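Local coordinates for protein inorganic pyrophosphatase (Helicobacter pylori, PDB 2BQX) that catalyses the magnesium-dependent hydrolysis of inorganic pyrophosphate to two phosphate ions and assembles as a homohexamer, at residues M94-S98 against G99-K103; K120-D123 against D124-K127; K162-E165 against K166-A170. All coordinates share one frame; numbering follows the deposited sequence.

Following the chain from its N terminus, contact 1 comes first and closes the tight turn of the hairpin between strands 83-96 and 99-108, part of the curled beta core. Contact 2 follows in the loop after strand 99-108, where a single short turn leads into helix 127-139. Contact 3 is one stretch of helix 157-171, near the C terminus. The three lie in series, so none nests within or crosses another. Contacts 1 and 3 meet in space where Glu102 CG packs on Val163 CG1, joining the hairpin to the last helix. Contact 2 stands apart, its centre about 22 Å from that of contact 1 and about 23 Å from that of contact 3.

Contact 1 of 3, residues M94-S98 against G99-K103; sequences MEDES and GMDEK
Met94 and Asp96 both hold CG between the backbone N and the carbonyl carbon (chi1 59° and 61°), which tucks their side chains against 99-103. Met94 then bends at its last torsion and lays CE on the aliphatic stem of Lys103, 3.6 Å from its CG; a long, flexible apolar chain suits this buried place. Asp96 OD1 accepts from Ser98 N at 2.6 Å, met from above the carboxylate plane. This Asx turn sits within a type I turn from Asp96 to Gly99. Glycine suits the last place, since its positive phi (140°) would press a side chain against Ser98 O. Asp96 OD2 faces Asp101 OD2 at 4.2 Å, and one water donates to both, bridging the carboxylates. Lys103 NZ salt-bridges Asp101 OD2 at 2.8 Å on its syn side, hydrogen-bonds Tyr54 OH and forms a salt bridge with Asp69; Asp101 and Asp69 are predicted magnesium ligands, Tyr54 a predicted substrate contact. On the opposite face from Met94 and Asp101, Met100 SD touches Glu95 CB at 3.7 Å. The antiparallel hydrogen-bonded pair Met94-Asp101 holds the backbone from which the Asp101 side chain springs. Strand 149-156 also pairs with strand 83-96, with Val149 against Met94 and Lys150 bonded to the Glu95 backbone.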
ATOM      1  N   MET A  94      10.953 -28.747  10.759  1.00 23.35           N
ATOM      2  CA  MET A  94      11.627 -28.768   9.471  1.00 25.52           C
ATOM      3  C   MET A  94      13.121 -29.005   9.632  1.00 25.35           C
ATOM      4  O   MET A  94      13.697 -28.780  10.700  1.00 27.28           O
ATOM      5  CB  MET A  94      11.409 -27.442   8.737  1.00 25.66           C
ATOM      6  CG  MET A  94      11.911 -26.224   9.502  1.00 28.48           C
ATOM      7  SD  MET A  94      11.456 -24.678   8.681  1.00 32.60           S
ATOM      8  CE  MET A  94       9.727 -24.638   9.029  1.00 28.26           C
ATOM      9  N   GLU A  95      13.746 -29.443   8.551  1.00 26.30           N
ATOM     10  CA  GLU A  95      15.175 -29.695   8.550  1.00 28.00           C
ATOM     11  C   GLU A  95      15.828 -28.796   7.512  1.00 27.88           C
ATOM     12  O   GLU A  95      15.334 -28.695   6.387  1.00 28.99           O
ATOM     13  CB  GLU A  95      15.449 -31.157   8.187  1.00 29.42           C
ATOM     14  CG  GLU A  95      16.920 -31.534   8.211  1.00 31.98           C
ATOM     15  CD  GLU A  95      17.220 -32.788   7.418  1.00 35.06           C
ATOM     16  OE1 GLU A  95      16.266 -33.503   7.036  1.00 36.24           O
ATOM     17  OE2 GLU A  95      18.415 -33.060   7.175  1.00 34.10           O
ATOM     18  N   ASP A  96      16.909 -28.116   7.886  1.00 28.80           N
ATOM     19  CA  ASP A  96      17.627 -27.284   6.928  1.00 30.08           C
ATOM     20  C   ASP A  96      19.074 -27.753   6.870  1.00 31.03           C
ATOM     21  O   ASP A  96      19.423 -28.779   7.464  1.00 28.37           O
ATOM     22  CB  ASP A  96      17.548 -25.786   7.269  1.00 31.29           C
ATOM     23  CG  ASP A  96      18.158 -25.436   8.613  1.00 34.24           C
ATOM     24  OD1 ASP A  96      19.081 -26.138   9.076  1.00 33.00           O
ATOM     25  OD2 ASP A  96      17.714 -24.423   9.198  1.00 35.71           O
ATOM     26  N   GLU A  97      19.918 -27.017   6.155  1.00 31.63           N
ATOM     27  CA  GLU A  97      21.319 -27.407   6.013  1.00 33.97           C
ATOM     28  C   GLU A  97      22.090 -27.421   7.331  1.00 34.05           C
ATOM     29  O   GLU A  97      23.172 -28.002   7.408  1.00 34.56           O
ATOM     30  CB  GLU A  97      22.043 -26.485   5.024  1.00 34.27           C
ATOM     31  CG  GLU A  97      22.352 -25.099   5.572  1.00 37.25           C
ATOM     32  CD  GLU A  97      21.132 -24.204   5.636  1.00 38.29           C
ATOM     33  OE1 GLU A  97      21.196 -23.166   6.323  1.00 42.19           O
ATOM     34  OE2 GLU A  97      20.114 -24.529   4.993  1.00 38.67           O
ATOM     35  N   SER A  98      21.538 -26.791   8.364  1.00 32.93           N
ATOM     36  CA  SER A  98      22.204 -26.738   9.662  1.00 34.26           C
ATOM     37  C   SER A  98      21.684 -27.776  10.650  1.00 33.82           C
ATOM     38  O   SER A  98      22.333 -28.065  11.653  1.00 34.54           O
ATOM     39  CB  SER A  98      22.059 -25.345  10.279  1.00 35.76           C
ATOM     40  OG  SER A  98      22.754 -24.375   9.516  1.00 39.97           O
ATOM     41  N   GLY A  99      20.515 -28.332  10.373  1.00 32.49           N
ATOM     42  CA  GLY A  99      19.955 -29.321  11.272  1.00 30.00           C
ATOM     43  C   GLY A  99      18.464 -29.133  11.429  1.00 30.06           C
ATOM     44  O   GLY A  99      17.814 -28.520  10.583  1.00 28.16           O
ATOM     45  N   MET A 100      17.915 -29.659  12.516  1.00 29.42           N
ATOM     46  CA  MET A 100      16.491 -29.535  12.754  1.00 30.55           C
ATOM     47  C   MET A 100      16.145 -28.136  13.230  1.00 30.33           C
ATOM     48  O   MET A 100      16.952 -27.459  13.872  1.00 29.33           O
ATOM     49  CB  MET A 100      16.031 -30.574  13.777  1.00 32.12           C
ATOM     50  CG  MET A 100      16.102 -32.000  13.257  1.00 35.02           C
ATOM     51  SD  MET A 100      15.231 -32.196  11.682  1.00 38.18           S
ATOM     52  CE  MET A 100      13.518 -32.040  12.200  1.00 37.53           C
ATOM     53  N   ASP A 101      14.944 -27.695  12.891  1.00 28.93           N
ATOM     54  CA  ASP A 101      14.498 -26.377  13.287  1.00 29.71           C
ATOM     55  C   ASP A 101      13.021 -26.498  13.608  1.00 30.00           C
ATOM     56  O   ASP A 101      12.317 -27.331  13.044  1.00 29.68           O
ATOM     57  CB  ASP A 101      14.732 -25.374  12.155  1.00 29.20           C
ATOM     58  CG  ASP A 101      14.583 -23.930  12.608  1.00 33.35           C
ATOM     59  OD1 ASP A 101      14.415 -23.686  13.824  1.00 32.50           O
ATOM     60  OD2 ASP A 101      14.644 -23.033  11.744  1.00 34.33           O
ATOM     61  N   GLU A 102      12.564 -25.676  14.537  1.00 29.62           N
ATOM     62  CA  GLU A 102      11.176 -25.707  14.944  1.00 30.38           C
ATOM     63  C   GLU A 102      10.627 -24.294  14.876  1.00 28.86           C
ATOM     64  O   GLU A 102      11.321 -23.336  15.219  1.00 30.70           O
ATOM     65  CB  GLU A 102      11.060 -26.235  16.377  1.00 32.52           C
ATOM     66  CG  GLU A 102      11.862 -25.412  17.383  1.00 38.19           C
ATOM     67  CD  GLU A 102      13.364 -25.620  17.249  1.00 40.60           C
ATOM     68  OE1 GLU A 102      14.127 -24.675  17.546  1.00 41.25           O
ATOM     69  OE2 GLU A 102      13.781 -26.733  16.860  1.00 41.78           O
ATOM     70  N   LYS A 103       9.395 -24.156  14.407  1.00 26.77           N
ATOM     71  CA  LYS A 103       8.774 -22.840  14.346  1.00 25.63           C
ATOM     72  C   LYS A 103       7.470 -22.958  15.117  1.00 23.89           C
ATOM     73  O   LYS A 103       6.566 -23.673  14.698  1.00 23.61           O
ATOM     74  CB  LYS A 103       8.466 -22.422  12.899  1.00 27.21           C
ATOM     75  CG  LYS A 103       9.642 -22.452  11.930  1.00 27.72           C
ATOM     76  CD  LYS A 103      10.717 -21.448  12.283  1.00 26.07           C
ATOM     77  CE  LYS A 103      11.876 -21.514  11.287  1.00 27.56           C
ATOM     78  NZ  LYS A 103      13.045 -20.719  11.748  1.00 27.67           N
TER
HETATM   79  O   HOH W   1      15.163 -23.581   9.191  1.00 39.70           O

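Contact 2 of 3, residues K120-D123 against D124-K127; sequences KDID and DLSK
Asp124 folds its carboxylate back over the start of the turn and grips two successive backbone amides with one oxygen. OD2 accepts from Lys120 N at 2.8 Å, approached on its anti side and close to the carboxylate plane, and from Asp121 N at 3.0 Å, approached from above that plane. CG stands anti to the carbonyl carbon (chi1 -67°), which brings the side chain back to these amides; a short acidic group suits a place where two N-H groups need an acceptor. Two backbone bonds close the turn itself, Asp124 N to Asp121 O at 2.8 Å and Leu125 N to Ile122 O at 3.1 Å. Asp121 OD2 accepts from Ile122 N, and from Lys157 N, tying the turn to the start of helix 157-171. Facing the protein, Ile122 CD1 and Leu125 CD1 make a single light contact at 4.0 Å, branched apolar chains crossing at about a right angle; Ile122 also touches Phe154, and Leu125 touches Leu73.

The solvent side is looser. Asp123 and Asp124 run side by side, OD2 of the first 3.9 Å from OD1 of the second, with planes 48° apart, a pairing that probably repels and is tolerable near solvent. Lys120 leads away, its NZ bonded to Ser117 O. Successive bonds from residue i+3 to residue i mark a short 3-10 turn, followed by Ser126 as the N-cap of helix 127-139.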
ATOM      1  N   LYS A 120      -8.183 -23.286  18.604  1.00 28.19           N
ATOM      2  CA  LYS A 120      -7.684 -23.783  19.886  1.00 28.01           C
ATOM      3  C   LYS A 120      -6.469 -24.691  19.742  1.00 26.90           C
ATOM      4  O   LYS A 120      -5.653 -24.799  20.659  1.00 26.44           O
ATOM      5  CB  LYS A 120      -8.785 -24.567  20.603  1.00 31.56           C
ATOM      6  CG  LYS A 120     -10.123 -23.859  20.678  1.00 35.25           C
ATOM      7  CD  LYS A 120     -10.054 -22.615  21.540  1.00 37.59           C
ATOM      8  CE  LYS A 120     -11.418 -21.944  21.609  1.00 39.07           C
ATOM      9  NZ  LYS A 120     -11.390 -20.720  22.449  1.00 41.53           N
ATOM     10  N   ASP A 121      -6.367 -25.349  18.592  1.00 26.12           N
ATOM     11  CA  ASP A 121      -5.274 -26.274  18.315  1.00 25.45           C
ATOM     12  C   ASP A 121      -4.959 -26.249  16.821  1.00 25.94           C
ATOM     13  O   ASP A 121      -5.753 -25.753  16.022  1.00 25.81           O
ATOM     14  CB  ASP A 121      -5.675 -27.685  18.759  1.00 25.02           C
ATOM     15  CG  ASP A 121      -4.487 -28.526  19.179  1.00 26.25           C
ATOM     16  OD1 ASP A 121      -4.709 -29.582  19.814  1.00 27.50           O
ATOM     17  OD2 ASP A 121      -3.335 -28.139  18.877  1.00 23.24           O
ATOM     18  N   ILE A 122      -3.803 -26.791  16.452  1.00 26.96           N
ATOM     19  CA  ILE A 122      -3.357 -26.797  15.062  1.00 26.76           C
ATOM     20  C   ILE A 122      -4.427 -27.231  14.062  1.00 27.18           C
ATOM     21  O   ILE A 122      -4.584 -26.621  13.003  1.00 26.88           O
ATOM     22  CB  ILE A 122      -2.099 -27.693  14.886  1.00 27.75           C
ATOM     23  CG1 ILE A 122      -1.422 -27.384  13.552  1.00 28.50           C
ATOM     24  CG2 ILE A 122      -2.471 -29.167  14.972  1.00 28.53           C
ATOM     25  CD1 ILE A 122      -0.670 -26.070  13.549  1.00 28.25           C
ATOM     26  N   ASP A 123      -5.175 -28.273  14.400  1.00 27.36           N
ATOM     27  CA  ASP A 123      -6.210 -28.780  13.506  1.00 29.69           C
ATOM     28  C   ASP A 123      -7.362 -27.803  13.242  1.00 28.12           C
ATOM     29  O   ASP A 123      -8.165 -28.031  12.340  1.00 29.15           O
ATOM     30  CB  ASP A 123      -6.763 -30.096  14.056  1.00 34.23           C
ATOM     31  CG  ASP A 123      -7.047 -30.025  15.537  1.00 39.41           C
ATOM     32  OD1 ASP A 123      -6.077 -29.904  16.322  1.00 42.44           O
ATOM     33  OD2 ASP A 123      -8.236 -30.082  15.920  1.00 42.35           O
ATOM     34  N   ASP A 124      -7.453 -26.725  14.020  1.00 27.30           N
ATOM     35  CA  ASP A 124      -8.526 -25.750  13.812  1.00 25.24           C
ATOM     36  C   ASP A 124      -8.184 -24.785  12.677  1.00 25.93           C
ATOM     37  O   ASP A 124      -9.056 -24.080  12.156  1.00 23.11           O
ATOM     38  CB  ASP A 124      -8.813 -24.963  15.094  1.00 25.36           C
ATOM     39  CG  ASP A 124      -9.409 -25.832  16.192  1.00 25.85           C
ATOM     40  OD1 ASP A 124     -10.189 -26.750  15.866  1.00 27.73           O
ATOM     41  OD2 ASP A 124      -9.118 -25.586  17.375  1.00 25.83           O
ATOM     42  N   LEU A 125      -6.908 -24.755  12.300  1.00 26.23           N
ATOM     43  CA  LEU A 125      -6.449 -23.896  11.209  1.00 27.96           C
ATOM     44  C   LEU A 125      -6.849 -24.578   9.906  1.00 28.97           C
ATOM     45  O   LEU A 125      -6.882 -25.805   9.831  1.00 29.04           O
ATOM     46  CB  LEU A 125      -4.926 -23.729  11.269  1.00 27.41           C
ATOM     47  CG  LEU A 125      -4.394 -22.899  12.437  1.00 27.21           C
ATOM     48  CD1 LEU A 125      -2.869 -22.913  12.444  1.00 28.33           C
ATOM     49  CD2 LEU A 125      -4.916 -21.479  12.316  1.00 30.24           C
ATOM     50  N   SER A 126      -7.154 -23.792   8.879  1.00 30.67           N
ATOM     51  CA  SER A 126      -7.562 -24.372   7.607  1.00 32.04           C
ATOM     52  C   SER A 126      -6.419 -25.092   6.902  1.00 32.70           C
ATOM     53  O   SER A 126      -5.247 -24.739   7.051  1.00 32.14           O
ATOM     54  CB  SER A 126      -8.120 -23.293   6.676  1.00 34.39           C
ATOM     55  OG  SER A 126      -7.072 -22.534   6.100  1.00 36.55           O
ATOM     56  N   LYS A 127      -6.786 -26.105   6.129  1.00 31.68           N
ATOM     57  CA  LYS A 127      -5.846 -26.903   5.362  1.00 31.85           C
ATOM     58  C   LYS A 127      -5.053 -26.008   4.414  1.00 30.78           C
ATOM     59  O   LYS A 127      -3.854 -26.204   4.198  1.00 27.23           O
ATOM     60  CB  LYS A 127      -6.618 -27.947   4.552  1.00 36.29           C
ATOM     61  CG  LYS A 127      -5.807 -28.677   3.502  1.00 39.45           C
ATOM     62  CD  LYS A 127      -4.705 -29.505   4.123  1.00 42.71           C
ATOM     63  CE  LYS A 127      -4.055 -30.396   3.077  1.00 44.52           C
ATOM     64  NZ  LYS A 127      -2.854 -31.085   3.624  1.00 46.54           N
TER

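Contact 3 of 3, residues K162-E165 against K166-A170; sequences KVLE and KAIKA
Ile168 lies along the preceding helical turn and meets Leu164 from its CB to its tip. Its CB is 3.6 Å from both Leu164 O and Glu165 O. CG1, anti to the carbonyl carbon (chi1 -70°), runs beside the backbone N and passes 3.2 Å from Leu164 O. CD1 continues the extended chain to rest 3.8 Å from Leu164 CG and 4.0 Å from Leu164 CD1, the two side chains crossing at a slant. Leu164 CG, anti to its backbone N (chi1 177°), stands where CD1 of the isoleucine can rest on it; two branched apolar residues four apart suit such a contact. The same pair is joined through the backbone, Ile168 N donating to Leu164 O at 2.8 Å. The backbone N of Lys166, Ala167 and Lys169 donates to the O of Lys162, Val163 and Glu165, respectively.

Small Ala167 is buried against Thr60 and Val68, and its backbone bonds to Leu61, while Val163 presses on Leu104 of strand 99-108. The four charged residues, Lys162, Glu165, Lys166 and Lys169, are exposed, and their long polar chains suit the solvent. With Ile168 at the border, this is a broadly amphipathic alpha-helix, held by i to i+4 bonds and packed on the beta core.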
ATOM      1  N   LYS A 162       5.781 -28.419  24.786  1.00 24.10           N
ATOM      2  CA  LYS A 162       6.985 -29.159  25.152  1.00 25.01           C
ATOM      3  C   LYS A 162       8.214 -28.472  24.579  1.00 23.87           C
ATOM      4  O   LYS A 162       9.235 -28.334  25.254  1.00 23.37           O
ATOM      5  CB  LYS A 162       6.896 -30.596  24.635  1.00 26.30           C
ATOM      6  CG  LYS A 162       5.914 -31.457  25.415  1.00 31.03           C
ATOM      7  CD  LYS A 162       5.859 -32.872  24.867  1.00 34.61           C
ATOM      8  CE  LYS A 162       5.042 -33.774  25.774  1.00 37.99           C
ATOM      9  NZ  LYS A 162       3.649 -33.278  25.945  1.00 39.25           N
ATOM     10  N   VAL A 163       8.105 -28.033  23.329  1.00 23.37           N
ATOM     11  CA  VAL A 163       9.196 -27.345  22.649  1.00 23.61           C
ATOM     12  C   VAL A 163       9.540 -26.059  23.383  1.00 23.80           C
ATOM     13  O   VAL A 163      10.714 -25.751  23.609  1.00 22.41           O
ATOM     14  CB  VAL A 163       8.801 -27.020  21.184  1.00 22.37           C
ATOM     15  CG1 VAL A 163       9.883 -26.190  20.508  1.00 22.32           C
ATOM     16  CG2 VAL A 163       8.580 -28.318  20.422  1.00 24.81           C
ATOM     17  N   LEU A 164       8.509 -25.308  23.760  1.00 24.73           N
ATOM     18  CA  LEU A 164       8.710 -24.055  24.473  1.00 24.22           C
ATOM     19  C   LEU A 164       9.369 -24.273  25.832  1.00 24.75           C
ATOM     20  O   LEU A 164      10.343 -23.606  26.161  1.00 26.23           O
ATOM     21  CB  LEU A 164       7.374 -23.329  24.668  1.00 23.23           C
ATOM     22  CG  LEU A 164       7.452 -22.033  25.477  1.00 23.74           C
ATOM     23  CD1 LEU A 164       8.351 -21.024  24.757  1.00 23.51           C
ATOM     24  CD2 LEU A 164       6.062 -21.470  25.658  1.00 25.57           C
ATOM     25  N   GLU A 165       8.838 -25.205  26.619  1.00 26.25           N
ATOM     26  CA  GLU A 165       9.398 -25.461  27.946  1.00 27.02           C
ATOM     27  C   GLU A 165      10.851 -25.916  27.860  1.00 26.84           C
ATOM     28  O   GLU A 165      11.686 -25.527  28.678  1.00 26.32           O
ATOM     29  CB  GLU A 165       8.557 -26.501  28.689  1.00 30.11           C
ATOM     30  CG  GLU A 165       7.098 -26.094  28.835  1.00 34.05           C
ATOM     31  CD  GLU A 165       6.316 -27.000  29.766  1.00 38.24           C
ATOM     32  OE1 GLU A 165       6.650 -28.201  29.853  1.00 41.23           O
ATOM     33  OE2 GLU A 165       5.353 -26.509  30.399  1.00 38.65           O
ATOM     34  N   LYS A 166      11.153 -26.743  26.867  1.00 26.53           N
ATOM     35  CA  LYS A 166      12.513 -27.226  26.681  1.00 26.86           C
ATOM     36  C   LYS A 166      13.430 -26.045  26.353  1.00 26.95           C
ATOM     37  O   LYS A 166      14.570 -25.974  26.828  1.00 26.34           O
ATOM     38  CB  LYS A 166      12.539 -28.257  25.554  1.00 29.12           C
ATOM     39  CG  LYS A 166      13.878 -28.909  25.315  1.00 35.11           C
ATOM     40  CD  LYS A 166      13.707 -30.119  24.412  1.00 38.31           C
ATOM     41  CE  LYS A 166      15.020 -30.855  24.240  1.00 41.51           C
ATOM     42  NZ  LYS A 166      14.831 -32.103  23.448  1.00 45.07           N
ATOM     43  N   ALA A 167      12.926 -25.107  25.554  1.00 25.12           N
ATOM     44  CA  ALA A 167      13.706 -23.931  25.173  1.00 25.35           C
ATOM     45  C   ALA A 167      13.887 -22.989  26.360  1.00 25.55           C
ATOM     46  O   ALA A 167      14.923 -22.336  26.496  1.00 24.57           O
ATOM     47  CB  ALA A 167      13.024 -23.197  24.017  1.00 24.61           C
ATOM     48  N   ILE A 168      12.873 -22.911  27.214  1.00 25.67           N
ATOM     49  CA  ILE A 168      12.953 -22.055  28.390  1.00 26.44           C
ATOM     50  C   ILE A 168      13.976 -22.622  29.368  1.00 27.43           C
ATOM     51  O   ILE A 168      14.813 -21.891  29.892  1.00 28.19           O
ATOM     52  CB  ILE A 168      11.589 -21.948  29.095  1.00 25.57           C
ATOM     53  CG1 ILE A 168      10.632 -21.129  28.227  1.00 26.07           C
ATOM     54  CG2 ILE A 168      11.755 -21.304  30.474  1.00 25.45           C
ATOM     55  CD1 ILE A 168       9.200 -21.141  28.713  1.00 25.44           C
ATOM     56  N   LYS A 169      13.909 -23.929  29.606  1.00 28.40           N
ATOM     57  CA  LYS A 169      14.840 -24.580  30.529  1.00 28.60           C
ATOM     58  C   LYS A 169      16.276 -24.466  30.039  1.00 28.20           C
ATOM     59  O   LYS A 169      17.188 -24.202  30.822  1.00 27.13           O
ATOM     60  CB  LYS A 169      14.476 -26.059  30.705  1.00 28.91           C
ATOM     61  CG  LYS A 169      15.387 -26.807  31.681  1.00 31.96           C
ATOM     62  CD  LYS A 169      14.898 -28.219  31.932  1.00 32.98           C
ATOM     63  CE  LYS A 169      15.710 -28.904  33.028  1.00 34.38           C
ATOM     64  NZ  LYS A 169      15.150 -30.249  33.352  1.00 34.38           N
ATOM     65  N   ALA A 170      16.474 -24.660  28.740  1.00 28.51           N
ATOM     66  CA  ALA A 170      17.805 -24.581  28.155  1.00 29.51           C
ATOM     67  C   ALA A 170      18.435 -23.216  28.408  1.00 30.81           C
ATOM     68  O   ALA A 170      19.630 -23.122  28.686  1.00 30.68           O
ATOM     69  CB  ALA A 170      17.734 -24.856  26.654  1.00 29.52           C
TER